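Endoglucanase E (Clostridium thermocellum, PDB 2WAO) probably removes acetyl groups from plant cell wall polysaccharides and binds cellulose through its C-terminal family 2 carbohydrate esterase domain, as part of a cellulase. Local coordinates at residues Ser49-Phe55 against Pro66-Thr72. Residues are numbered along the deposited sequence; the frame is centred on the assembly and turned at random.
Sequences SGGENWF and PFSVNAT
This contact is antiparallel strand pairing within the beta hairpin of strands 52-59 and 62-70, in the N-terminal beta domain of the esterase. The axes of strands 52-55 and 67-70 approach to 4.6 Å, their directions 151° apart. Phe55 and Phe67 form a hydrogen-bonded pair, with Phe55 N to Phe67 O at 2.8 Å and Phe67 N to Phe55 O at 2.9 Å. Asn53 pairs likewise with Val69: Val69 N to Asn53 O is 2.9 Å, and the return bond from Asn53 N to Val69 O is weak at 3.3 Å. Trp54-Ser68 and Glu52-Asn70 are non-hydrogen-bonded pairs, each with CA atoms 4.2 Å apart. Glu52 centres an inverse gamma turn. Beyond it, Ala71 N donates a hydrogen bond to Gly51 O at 3.0 Å and Ser49 N donates one to Thr72 O at 2.9 Å. The chain turns a corner in both segments, at Gly50-Gly51 and at Ala71-Thr72; Ala71 takes a left-handed helical conformation (51°/47°) where the chain leaves the hairpin for strand 73-79.

Side chains alternate between two faces. On one, Trp54 (chi1 m) lays its indole over Ser68, whose CB is 3.6 Å from the centroid of the five-membered ring, a CH-pi contact. Trp54 NE1 donates a hydrogen bond to Glu52 OE2 at 2.8 Å. On the other face, Phe55 (m) sets its CB 3.9 Å from the Phe67 (p) ring centroid. The two rings barely overlap, with planes at 26°. Phe55 CE2 also meets Val69 CB at 4.1 Å. Phe55, Phe67 and Val69 all pack on Ile47 of the facing sheet. Such a hairpin, with an apolar inner face and corners leading into the second sheet, is typical of a beta-sandwich (jelly-roll-like) domain.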
loop_
_atom_site.group_PDB
_atom_site.type_symbol
_atom_site.label_atom_id
_atom_site.label_comp_id
_atom_site.label_asym_id
_atom_site.label_seq_id
_atom_site.Cartn_x
_atom_site.Cartn_y
_atom_site.Cartn_z
ATOM N N SER A 49 12.413 -5.501 13.909
ATOM C CA SER A 49 11.487 -4.398 13.649
ATOM C C SER A 49 11.898 -3.169 14.430
ATOM O O SER A 49 12.152 -3.255 15.638
ATOM C CB SER A 49 10.050 -4.792 14.057
ATOM O OG SER A 49 9.150 -3.704 13.703
ATOM N N GLY A 50 11.930 -2.031 13.750
ATOM C CA GLY A 50 12.309 -0.764 14.381
ATOM C C GLY A 50 11.232 -0.171 15.284
ATOM O O GLY A 50 11.544 0.567 16.226
ATOM N N GLY A 51 9.974 -0.498 15.025
ATOM C CA GLY A 51 8.856 0.041 15.815
ATOM C C GLY A 51 7.811 -1.030 16.038
ATOM O O GLY A 51 8.133 -2.222 16.016
ATOM N N GLU A 52 6.551 -0.623 16.273
ATOM C CA GLU A 52 5.480 -1.592 16.487
ATOM C C GLU A 52 4.893 -1.991 15.132
ATOM O O GLU A 52 3.977 -1.342 14.630
ATOM C CB GLU A 52 4.364 -1.066 17.417
ATOM C CG GLU A 52 3.347 -2.158 17.709
ATOM C CD GLU A 52 2.184 -1.707 18.539
ATOM O OE1 GLU A 52 2.281 -0.588 19.096
ATOM O OE2 GLU A 52 1.177 -2.473 18.614
ATOM N N ASN A 53 5.476 -2.997 14.517
ATOM C CA ASN A 53 4.950 -3.500 13.258
ATOM C C ASN A 53 4.140 -4.763 13.483
ATOM O O ASN A 53 4.475 -5.615 14.335
ATOM C CB ASN A 53 6.095 -3.780 12.260
ATOM C CG ASN A 53 6.601 -2.502 11.599
ATOM O OD1 ASN A 53 7.752 -2.093 11.786
ATOM N ND2 ASN A 53 5.735 -1.864 10.829
ATOM N N TRP A 54 3.112 -4.916 12.665
ATOM C CA TRP A 54 2.238 -6.061 12.741
ATOM C C TRP A 54 2.327 -6.802 11.428
ATOM O O TRP A 54 2.452 -6.162 10.374
ATOM C CB TRP A 54 0.776 -5.600 12.944
ATOM C CG TRP A 54 0.496 -5.241 14.424
ATOM C CD1 TRP A 54 0.930 -4.131 15.112
ATOM C CD2 TRP A 54 -0.149 -6.090 15.380
ATOM N NE1 TRP A 54 0.518 -4.209 16.452
ATOM C CE2 TRP A 54 -0.129 -5.407 16.637
ATOM C CE3 TRP A 54 -0.757 -7.361 15.295
ATOM C CZ2 TRP A 54 -0.713 -5.949 17.807
ATOM C CZ3 TRP A 54 -1.336 -7.904 16.468
ATOM C CH2 TRP A 54 -1.296 -7.185 17.704
ATOM N N PHE A 55 2.173 -8.115 11.529
ATOM C CA PHE A 55 2.254 -9.061 10.404
ATOM C C PHE A 55 1.105 -10.045 10.388
ATOM O O PHE A 55 0.495 -10.336 11.424
ATOM C CB PHE A 55 3.558 -9.851 10.436
ATOM C CG PHE A 55 4.778 -8.981 10.540
ATOM C CD1 PHE A 55 5.454 -8.558 9.399
ATOM C CD2 PHE A 55 5.177 -8.504 11.792
ATOM C CE1 PHE A 55 6.575 -7.676 9.497
ATOM C CE2 PHE A 55 6.295 -7.642 11.905
ATOM C CZ PHE A 55 6.986 -7.241 10.751
ATOM N N PRO A 66 -3.015 -12.279 13.328
ATOM C CA PRO A 66 -1.821 -11.428 13.184
ATOM C C PRO A 66 -1.012 -11.312 14.450
ATOM O O PRO A 66 -1.482 -11.724 15.529
ATOM C CB PRO A 66 -2.385 -10.053 12.830
ATOM C CG PRO A 66 -3.748 -10.080 13.312
ATOM C CD PRO A 66 -4.243 -11.491 13.129
ATOM N N PHE A 67 0.216 -10.831 14.313
ATOM C CA PHE A 67 1.134 -10.728 15.466
ATOM C C PHE A 67 2.022 -9.528 15.293
ATOM O O PHE A 67 2.209 -9.045 14.172
ATOM C CB PHE A 67 1.978 -11.998 15.617
ATOM C CG PHE A 67 2.888 -12.256 14.446
ATOM C CD1 PHE A 67 4.185 -11.773 14.456
ATOM C CD2 PHE A 67 2.424 -12.965 13.299
ATOM C CE1 PHE A 67 5.053 -12.011 13.354
ATOM C CE2 PHE A 67 3.283 -13.195 12.214
ATOM C CZ PHE A 67 4.572 -12.711 12.229
ATOM N N SER A 68 2.560 -9.015 16.386
ATOM C CA SER A 68 3.430 -7.877 16.287
ATOM C C SER A 68 4.842 -8.256 16.621
ATOM O O SER A 68 5.068 -9.201 17.392
ATOM C CB SER A 68 3.030 -6.759 17.264
ATOM O OG SER A 68 2.960 -7.268 18.584
ATOM N N VAL A 69 5.777 -7.486 16.079
ATOM C CA VAL A 69 7.148 -7.507 16.522
ATOM C C VAL A 69 7.499 -6.053 16.809
ATOM O O VAL A 69 7.509 -5.212 15.902
ATOM C CB VAL A 69 8.110 -8.153 15.499
ATOM C CG1 VAL A 69 9.573 -8.113 16.045
ATOM C CG2 VAL A 69 7.716 -9.597 15.189
ATOM N N ASN A 70 7.754 -5.754 18.085
ATOM C CA ASN A 70 7.831 -4.354 18.529
ATOM C C ASN A 70 9.230 -3.928 19.021
ATOM O O ASN A 70 9.663 -4.311 20.130
ATOM C CB ASN A 70 6.712 -4.045 19.564
ATOM C CG ASN A 70 6.615 -2.539 19.905
ATOM O OD1 ASN A 70 7.386 -1.734 19.397
ATOM N ND2 ASN A 70 5.666 -2.171 20.781
ATOM N N ALA A 71 9.930 -3.161 18.193
ATOM C CA ALA A 71 11.231 -2.541 18.540
ATOM C C ALA A 71 12.218 -3.568 19.106
ATOM O O ALA A 71 12.866 -3.338 20.152
ATOM C CB ALA A 71 11.050 -1.379 19.504
ATOM N N THR A 72 12.313 -4.696 18.403
ATOM C CA THR A 72 13.058 -5.863 18.880
ATOM C C THR A 72 13.318 -6.824 17.733
ATOM O O THR A 72 12.873 -6.593 16.595
ATOM C CB THR A 72 12.283 -6.616 19.993
ATOM O OG1 THR A 72 13.180 -7.445 20.752
ATOM C CG2 THR A 72 11.101 -7.436 19.448
#